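SA0254 protein (Staphylococcus aureus subsp. aureus, PDB 2OOI) is of unknown function but carries a UTRA domain, the fold that in GntR-type transcription regulators binds small-molecule effectors, so it probably senses a ligand. Local coordinates at residues Phe88-Ile99 with Phe134-Asp143. Residues are numbered along the deposited sequence; the frame is centred on the assembly and turned at random.
Sequences FDYLESNMKLRI and FYTMTGKPFD
Phe142 and Leu97 meet because of their first torsions: Phe142 CG sits between its backbone N and carbonyl carbon (chi1 67°), while Leu97 swings CG opposite its backbone N (chi1 -171°). That brings Leu97 CD2 over the middle of the Phe142 ring, a CH-pi contact with the methyl 3.9 Å from the ring centroid and almost on the ring normal. Round the same ring, Leu91 CD1 comes in obliquely at 3.9 Å from Phe142 CE1, and Ile99 CG1 lies 3.8 Å from Phe142 CZ. Ile74 of helix 72-75 also packs against Phe142 and Leu97.

Nearer the start of the helix, the Phe88 ring brings its CZ over one face of the Phe134 ring, displaced toward the rim; the two planes are inclined at 43°. Phe88 CZ also lies 3.3 Å from Asp143 OD2, on a carboxylate whose other oxygen, OD1, is hydrogen-bonded to Ser145. A zinc ion is bound close to the Phe88 side chain.

At the far end the backbones take over. Met137 N donates to Arg98 O (2.8 Å), approaching from above the carbonyl plane, and the bent Met137 chain sets its CE against Arg98 CB and near Ile99 O. Just before Met137, Thr136 OG1 takes the N-H of Lys140, the residue that follows the type I turn Thr136-Gly139. Ile99 pairs with Thr136 as an antiparallel, non-hydrogen-bonded bridge, where strand 99-110 starts beside the hairpin 126-136/141-150. Phe88 and Leu91 of helix 87-94, with Leu97 and Ile99 after it, thus pack on this hairpin, and the helix leads through 95-98 into strand 99-110, outermost on that side of this chain's antiparallel UTRA-domain sheet.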
ATOM      1  N   PHE B  88     -15.574  14.057  -1.395  1.00 54.68           N
ATOM      2  CA  PHE B  88     -14.550  14.964  -0.918  1.00 55.49           C
ATOM      3  C   PHE B  88     -14.582  16.368  -1.575  1.00 55.48           C
ATOM      4  O   PHE B  88     -14.233  17.353  -0.919  1.00 55.43           O
ATOM      5  CB  PHE B  88     -13.177  14.241  -0.931  1.00 56.89           C
ATOM      6  CG  PHE B  88     -13.129  13.104   0.092  1.00 59.16           C
ATOM      7  CD1 PHE B  88     -12.844  13.378   1.462  1.00 60.36           C
ATOM      8  CD2 PHE B  88     -13.239  11.781  -0.300  1.00 60.21           C
ATOM      9  CE1 PHE B  88     -12.721  12.366   2.412  1.00 58.85           C
ATOM     10  CE2 PHE B  88     -13.124  10.764   0.651  1.00 60.62           C
ATOM     11  CZ  PHE B  88     -12.851  11.066   2.021  1.00 59.91           C
ATOM     12  N   ASP B  89     -15.047  16.471  -2.825  1.00 54.98           N
ATOM     13  CA  ASP B  89     -15.227  17.779  -3.455  1.00 54.85           C
ATOM     14  C   ASP B  89     -16.370  18.496  -2.788  1.00 54.00           C
ATOM     15  O   ASP B  89     -16.271  19.685  -2.509  1.00 53.94           O
ATOM     16  CB  ASP B  89     -15.530  17.690  -4.970  1.00 55.65           C
ATOM     17  CG  ASP B  89     -14.365  17.152  -5.782  1.00 57.94           C
ATOM     18  OD1 ASP B  89     -13.217  17.085  -5.262  1.00 60.81           O
ATOM     19  OD2 ASP B  89     -14.608  16.786  -6.956  1.00 61.33           O
ATOM     20  N   TYR B  90     -17.466  17.777  -2.560  1.00 52.86           N
ATOM     21  CA  TYR B  90     -18.599  18.345  -1.838  1.00 52.68           C
ATOM     22  C   TYR B  90     -18.132  18.861  -0.487  1.00 52.13           C
ATOM     23  O   TYR B  90     -18.393  20.014  -0.118  1.00 52.03           O
ATOM     24  CB  TYR B  90     -19.703  17.305  -1.675  1.00 51.99           C
ATOM     25  CG  TYR B  90     -20.824  17.663  -0.714  1.00 52.44           C
ATOM     26  CD1 TYR B  90     -20.817  17.180   0.597  1.00 50.75           C
ATOM     27  CD2 TYR B  90     -21.923  18.436  -1.119  1.00 52.41           C
ATOM     28  CE1 TYR B  90     -21.839  17.474   1.471  1.00 50.32           C
ATOM     29  CE2 TYR B  90     -22.971  18.736  -0.225  1.00 51.00           C
ATOM     30  CZ  TYR B  90     -22.911  18.248   1.068  1.00 50.72           C
ATOM     31  OH  TYR B  90     -23.914  18.513   1.981  1.00 51.13           O
ATOM     32  N   LEU B  91     -17.405  18.017   0.230  1.00 51.52           N
ATOM     33  CA  LEU B  91     -16.939  18.391   1.545  1.00 51.55           C
ATOM     34  C   LEU B  91     -16.114  19.679   1.510  1.00 51.93           C
ATOM     35  O   LEU B  91     -16.329  20.558   2.323  1.00 52.11           O
ATOM     36  CB  LEU B  91     -16.185  17.229   2.194  1.00 51.41           C
ATOM     37  CG  LEU B  91     -16.915  15.918   2.543  1.00 50.25           C
ATOM     38  CD1 LEU B  91     -16.006  14.809   3.061  1.00 49.62           C
ATOM     39  CD2 LEU B  91     -18.047  16.161   3.477  1.00 49.29           C
ATOM     40  N   GLU B  92     -15.195  19.818   0.564  1.00 52.76           N
ATOM     41  CA  GLU B  92     -14.373  21.043   0.484  1.00 53.33           C
ATOM     42  C   GLU B  92     -15.052  22.204  -0.242  1.00 52.99           C
ATOM     43  O   GLU B  92     -15.000  23.328   0.223  1.00 53.17           O
ATOM     44  CB  GLU B  92     -13.025  20.767  -0.173  1.00 53.27           C
ATOM     45  CG  GLU B  92     -12.118  19.892   0.649  1.00 54.80           C
ATOM     46  CD  GLU B  92     -10.789  19.586  -0.060  1.00 56.20           C
ATOM     47  OE1 GLU B  92     -10.627  20.045  -1.222  1.00 58.31           O
ATOM     48  OE2 GLU B  92      -9.922  18.873   0.531  1.00 60.92           O
ATOM     49  N   SER B  93     -15.681  21.937  -1.379  1.00 52.84           N
ATOM     50  CA  SER B  93     -16.291  23.002  -2.171  1.00 52.78           C
ATOM     51  C   SER B  93     -17.561  23.540  -1.545  1.00 52.55           C
ATOM     52  O   SER B  93     -17.730  24.741  -1.463  1.00 52.93           O
ATOM     53  CB  SER B  93     -16.597  22.524  -3.588  1.00 52.83           C
ATOM     54  OG  SER B  93     -15.471  21.853  -4.139  1.00 54.75           O
ATOM     55  N   ASN B  94     -18.461  22.661  -1.118  1.00 52.29           N
ATOM     56  CA  ASN B  94     -19.756  23.096  -0.594  1.00 51.86           C
ATOM     57  C   ASN B  94     -19.732  23.285   0.902  1.00 51.51           C
ATOM     58  O   ASN B  94     -20.019  24.362   1.392  1.00 51.58           O
ATOM     59  CB  ASN B  94     -20.849  22.100  -0.941  1.00 51.75           C
ATOM     60  CG  ASN B  94     -20.928  21.819  -2.410  1.00 51.88           C
ATOM     61  OD1 ASN B  94     -19.917  21.522  -3.056  1.00 50.31           O
ATOM     62  ND2 ASN B  94     -22.142  21.890  -2.957  1.00 52.92           N
ATOM     63  N   MET B  95     -19.398  22.230   1.628  1.00 51.50           N
ATOM     64  CA  MET B  95     -19.379  22.287   3.086  1.00 51.66           C
ATOM     65  C   MET B  95     -18.151  23.035   3.616  1.00 52.26           C
ATOM     66  O   MET B  95     -18.037  23.232   4.823  1.00 52.64           O
ATOM     67  CB  MET B  95     -19.417  20.880   3.710  1.00 50.34           C
ATOM     68  CG  MET B  95     -20.712  20.103   3.515  1.00 47.53           C
ATOM     69  SD  MET B  95     -22.264  20.928   3.941  1.00 36.26           S
ATOM     70  CE  MET B  95     -22.563  21.713   2.389  1.00 36.98           C
ATOM     71  N   LYS B  96     -17.241  23.453   2.737  1.00 53.15           N
ATOM     72  CA  LYS B  96     -16.041  24.168   3.166  1.00 53.98           C
ATOM     73  C   LYS B  96     -15.327  23.505   4.360  1.00 54.45           C
ATOM     74  O   LYS B  96     -14.815  24.189   5.244  1.00 54.26           O
ATOM     75  CB  LYS B  96     -16.393  25.622   3.484  1.00 54.47           C
ATOM     76  CG  LYS B  96     -16.093  26.585   2.338  1.00 56.42           C
ATOM     77  CD  LYS B  96     -16.959  26.317   1.108  1.00 57.87           C
ATOM     78  CE  LYS B  96     -17.127  27.576   0.256  1.00 57.17           C
ATOM     79  NZ  LYS B  96     -15.805  28.110  -0.201  1.00 58.60           N
ATOM     80  N   LEU B  97     -15.283  22.172   4.374  1.00 55.07           N
ATOM     81  CA  LEU B  97     -14.654  21.442   5.472  1.00 55.71           C
ATOM     82  C   LEU B  97     -13.157  21.455   5.281  1.00 56.52           C
ATOM     83  O   LEU B  97     -12.681  21.157   4.194  1.00 56.95           O
ATOM     84  CB  LEU B  97     -15.128  19.993   5.519  1.00 55.31           C
ATOM     85  CG  LEU B  97     -14.668  19.239   6.766  1.00 54.90           C
ATOM     86  CD1 LEU B  97     -15.252  19.869   8.033  1.00 52.18           C
ATOM     87  CD2 LEU B  97     -15.040  17.761   6.644  1.00 54.76           C
ATOM     88  N   ARG B  98     -12.421  21.789   6.336  1.00 57.64           N
ATOM     89  CA  ARG B  98     -10.963  21.808   6.272  1.00 58.53           C
ATOM     90  C   ARG B  98     -10.411  20.427   6.584  1.00 58.62           C
ATOM     91  O   ARG B  98     -10.407  20.007   7.731  1.00 58.72           O
ATOM     92  CB  ARG B  98     -10.377  22.848   7.254  1.00 59.92           C
ATOM     93  CG  ARG B  98     -10.778  24.313   7.013  1.00 61.62           C
ATOM     94  CD  ARG B  98     -10.967  24.616   5.527  1.00 65.54           C
ATOM     95  NE  ARG B  98     -11.206  26.042   5.270  1.00 66.85           N
ATOM     96  CZ  ARG B  98     -11.740  26.553   4.153  1.00 68.31           C
ATOM     97  NH1 ARG B  98     -12.123  25.766   3.140  1.00 68.23           N
ATOM     98  NH2 ARG B  98     -11.883  27.873   4.046  1.00 68.79           N
ATOM     99  N   ILE B  99      -9.928  19.722   5.572  1.00 58.74           N
ATOM    100  CA  ILE B  99      -9.437  18.357   5.781  1.00 58.87           C
ATOM    101  C   ILE B  99      -7.938  18.348   6.061  1.00 59.14           C
ATOM    102  O   ILE B  99      -7.140  18.789   5.230  1.00 59.71           O
ATOM    103  CB  ILE B  99      -9.806  17.453   4.600  1.00 58.81           C
ATOM    104  CG1 ILE B  99     -11.345  17.335   4.546  1.00 59.06           C
ATOM    105  CG2 ILE B  99      -9.141  16.086   4.750  1.00 58.09           C
ATOM    106  CD1 ILE B  99     -11.934  16.977   3.200  1.00 59.12           C
ATOM    107  N   PHE B 134     -10.153   9.825   8.324  1.00 53.11           N
ATOM    108  CA  PHE B 134      -9.860  11.201   7.958  1.00 53.43           C
ATOM    109  C   PHE B 134     -10.131  12.143   9.134  1.00 53.60           C
ATOM    110  O   PHE B 134     -11.137  12.007   9.844  1.00 53.94           O
ATOM    111  CB  PHE B 134     -10.737  11.644   6.782  1.00 53.63           C
ATOM    112  CG  PHE B 134     -10.464  10.921   5.481  1.00 53.80           C
ATOM    113  CD1 PHE B 134      -9.661  11.505   4.500  1.00 53.19           C
ATOM    114  CD2 PHE B 134     -11.059   9.673   5.213  1.00 54.06           C
ATOM    115  CE1 PHE B 134      -9.425  10.842   3.266  1.00 53.63           C
ATOM    116  CE2 PHE B 134     -10.835   9.004   3.992  1.00 52.85           C
ATOM    117  CZ  PHE B 134     -10.017   9.590   3.016  1.00 53.01           C
ATOM    118  N   TYR B 135      -9.257  13.119   9.316  1.00 53.45           N
ATOM    119  CA  TYR B 135      -9.436  14.100  10.355  1.00 53.64           C
ATOM    120  C   TYR B 135      -9.499  15.471   9.741  1.00 54.09           C
ATOM    121  O   TYR B 135      -8.851  15.746   8.733  1.00 53.75           O
ATOM    122  CB  TYR B 135      -8.284  14.074  11.348  1.00 53.69           C
ATOM    123  CG  TYR B 135      -8.040  12.740  11.999  1.00 53.66           C
ATOM    124  CD1 TYR B 135      -8.304  12.535  13.353  1.00 53.61           C
ATOM    125  CD2 TYR B 135      -7.531  11.684  11.268  1.00 53.67           C
ATOM    126  CE1 TYR B 135      -8.069  11.309  13.944  1.00 52.75           C
ATOM    127  CE2 TYR B 135      -7.296  10.467  11.849  1.00 53.65           C
ATOM    128  CZ  TYR B 135      -7.565  10.289  13.183  1.00 53.73           C
ATOM    129  OH  TYR B 135      -7.319   9.061  13.723  1.00 55.40           O
ATOM    130  N   THR B 136     -10.265  16.340  10.380  1.00 54.74           N
ATOM    131  CA  THR B 136     -10.274  17.737  10.017  1.00 55.43           C
ATOM    132  C   THR B 136      -8.945  18.352  10.406  1.00 56.23           C
ATOM    133  O   THR B 136      -8.144  17.745  11.124  1.00 56.38           O
ATOM    134  CB  THR B 136     -11.336  18.505  10.777  1.00 54.84           C
ATOM    135  OG1 THR B 136     -10.957  18.562  12.157  1.00 53.34           O
ATOM    136  CG2 THR B 136     -12.695  17.850  10.608  1.00 53.70           C
ATOM    137  N   MET B 137      -8.731  19.584   9.964  1.00 57.35           N
ATOM    138  CA  MET B 137      -7.481  20.287  10.234  1.00 58.08           C
ATOM    139  C   MET B 137      -7.322  20.632  11.719  1.00 57.59           C
ATOM    140  O   MET B 137      -6.256  21.055  12.123  1.00 57.48           O
ATOM    141  CB  MET B 137      -7.383  21.553   9.385  1.00 58.30           C
ATOM    142  CG  MET B 137      -5.981  21.808   8.805  1.00 60.93           C
ATOM    143  SD  MET B 137      -6.072  22.996   7.436  1.00 63.11           S
ATOM    144  CE  MET B 137      -6.899  21.983   6.174  1.00 65.42           C
ATOM    145  N   THR B 138      -8.370  20.458  12.525  1.00 57.19           N
ATOM    146  CA  THR B 138      -8.232  20.604  13.977  1.00 56.85           C
ATOM    147  C   THR B 138      -8.129  19.246  14.692  1.00 56.42           C
ATOM    148  O   THR B 138      -8.335  19.158  15.901  1.00 56.65           O
ATOM    149  CB  THR B 138      -9.401  21.449  14.574  1.00 56.78           C
ATOM    150  OG1 THR B 138     -10.643  21.029  14.002  1.00 57.71           O
ATOM    151  CG2 THR B 138      -9.198  22.926  14.282  1.00 55.73           C
ATOM    152  N   GLY B 139      -7.816  18.186  13.952  1.00 55.80           N
ATOM    153  CA  GLY B 139      -7.701  16.847  14.536  1.00 55.42           C
ATOM    154  C   GLY B 139      -8.999  16.111  14.860  1.00 55.06           C
ATOM    155  O   GLY B 139      -8.986  15.139  15.616  1.00 54.74           O
ATOM    156  N   LYS B 140     -10.120  16.548  14.287  1.00 54.69           N
ATOM    157  CA  LYS B 140     -11.409  15.898  14.539  1.00 54.29           C
ATOM    158  C   LYS B 140     -11.582  14.796  13.496  1.00 53.23           C
ATOM    159  O   LYS B 140     -11.524  15.052  12.302  1.00 53.03           O
ATOM    160  CB  LYS B 140     -12.569  16.919  14.517  1.00 54.43           C
ATOM    161  CG  LYS B 140     -12.456  18.002  15.631  1.00 55.79           C
ATOM    162  CD  LYS B 140     -13.507  19.167  15.520  1.00 56.24           C
ATOM    163  CE  LYS B 140     -13.168  20.380  16.454  1.00 57.25           C
ATOM    164  NZ  LYS B 140     -13.808  21.719  16.075  1.00 57.56           N
ATOM    165  N   PRO B 141     -11.752  13.554  13.940  1.00 52.47           N
ATOM    166  CA  PRO B 141     -11.915  12.467  12.978  1.00 51.99           C
ATOM    167  C   PRO B 141     -13.327  12.464  12.465  1.00 51.30           C
ATOM    168  O   PRO B 141     -14.220  12.475  13.271  1.00 51.74           O
ATOM    169  CB  PRO B 141     -11.668  11.215  13.819  1.00 52.11           C
ATOM    170  CG  PRO B 141     -12.046  11.595  15.217  1.00 53.07           C
ATOM    171  CD  PRO B 141     -11.819  13.090  15.335  1.00 52.73           C
ATOM    172  N   PHE B 142     -13.560  12.464  11.155  1.00 50.54           N
ATOM    173  CA  PHE B 142     -14.940  12.584  10.679  1.00 49.62           C
ATOM    174  C   PHE B 142     -15.427  11.481   9.736  1.00 49.38           C
ATOM    175  O   PHE B 142     -16.631  11.387   9.487  1.00 48.88           O
ATOM    176  CB  PHE B 142     -15.140  13.947  10.029  1.00 49.22           C
ATOM    177  CG  PHE B 142     -14.373  14.127   8.770  1.00 47.86           C
ATOM    178  CD1 PHE B 142     -14.879  13.684   7.576  1.00 47.17           C
ATOM    179  CD2 PHE B 142     -13.126  14.717   8.784  1.00 49.25           C
ATOM    180  CE1 PHE B 142     -14.164  13.828   6.407  1.00 47.77           C
ATOM    181  CE2 PHE B 142     -12.385  14.861   7.599  1.00 49.08           C
ATOM    182  CZ  PHE B 142     -12.913  14.413   6.417  1.00 47.56           C
ATOM    183  N   ASP B 143     -14.518  10.647   9.226  1.00 49.31           N
ATOM    184  CA  ASP B 143     -14.855   9.647   8.210  1.00 49.12           C
ATOM    185  C   ASP B 143     -14.054   8.397   8.469  1.00 49.27           C
ATOM    186  O   ASP B 143     -12.824   8.443   8.464  1.00 50.12           O
ATOM    187  CB  ASP B 143     -14.509  10.210   6.833  1.00 49.64           C
ATOM    188  CG  ASP B 143     -14.541   9.169   5.703  1.00 49.68           C
ATOM    189  OD1 ASP B 143     -14.837   7.981   5.927  1.00 51.01           O
ATOM    190  OD2 ASP B 143     -14.280   9.575   4.548  1.00 51.91           O
TER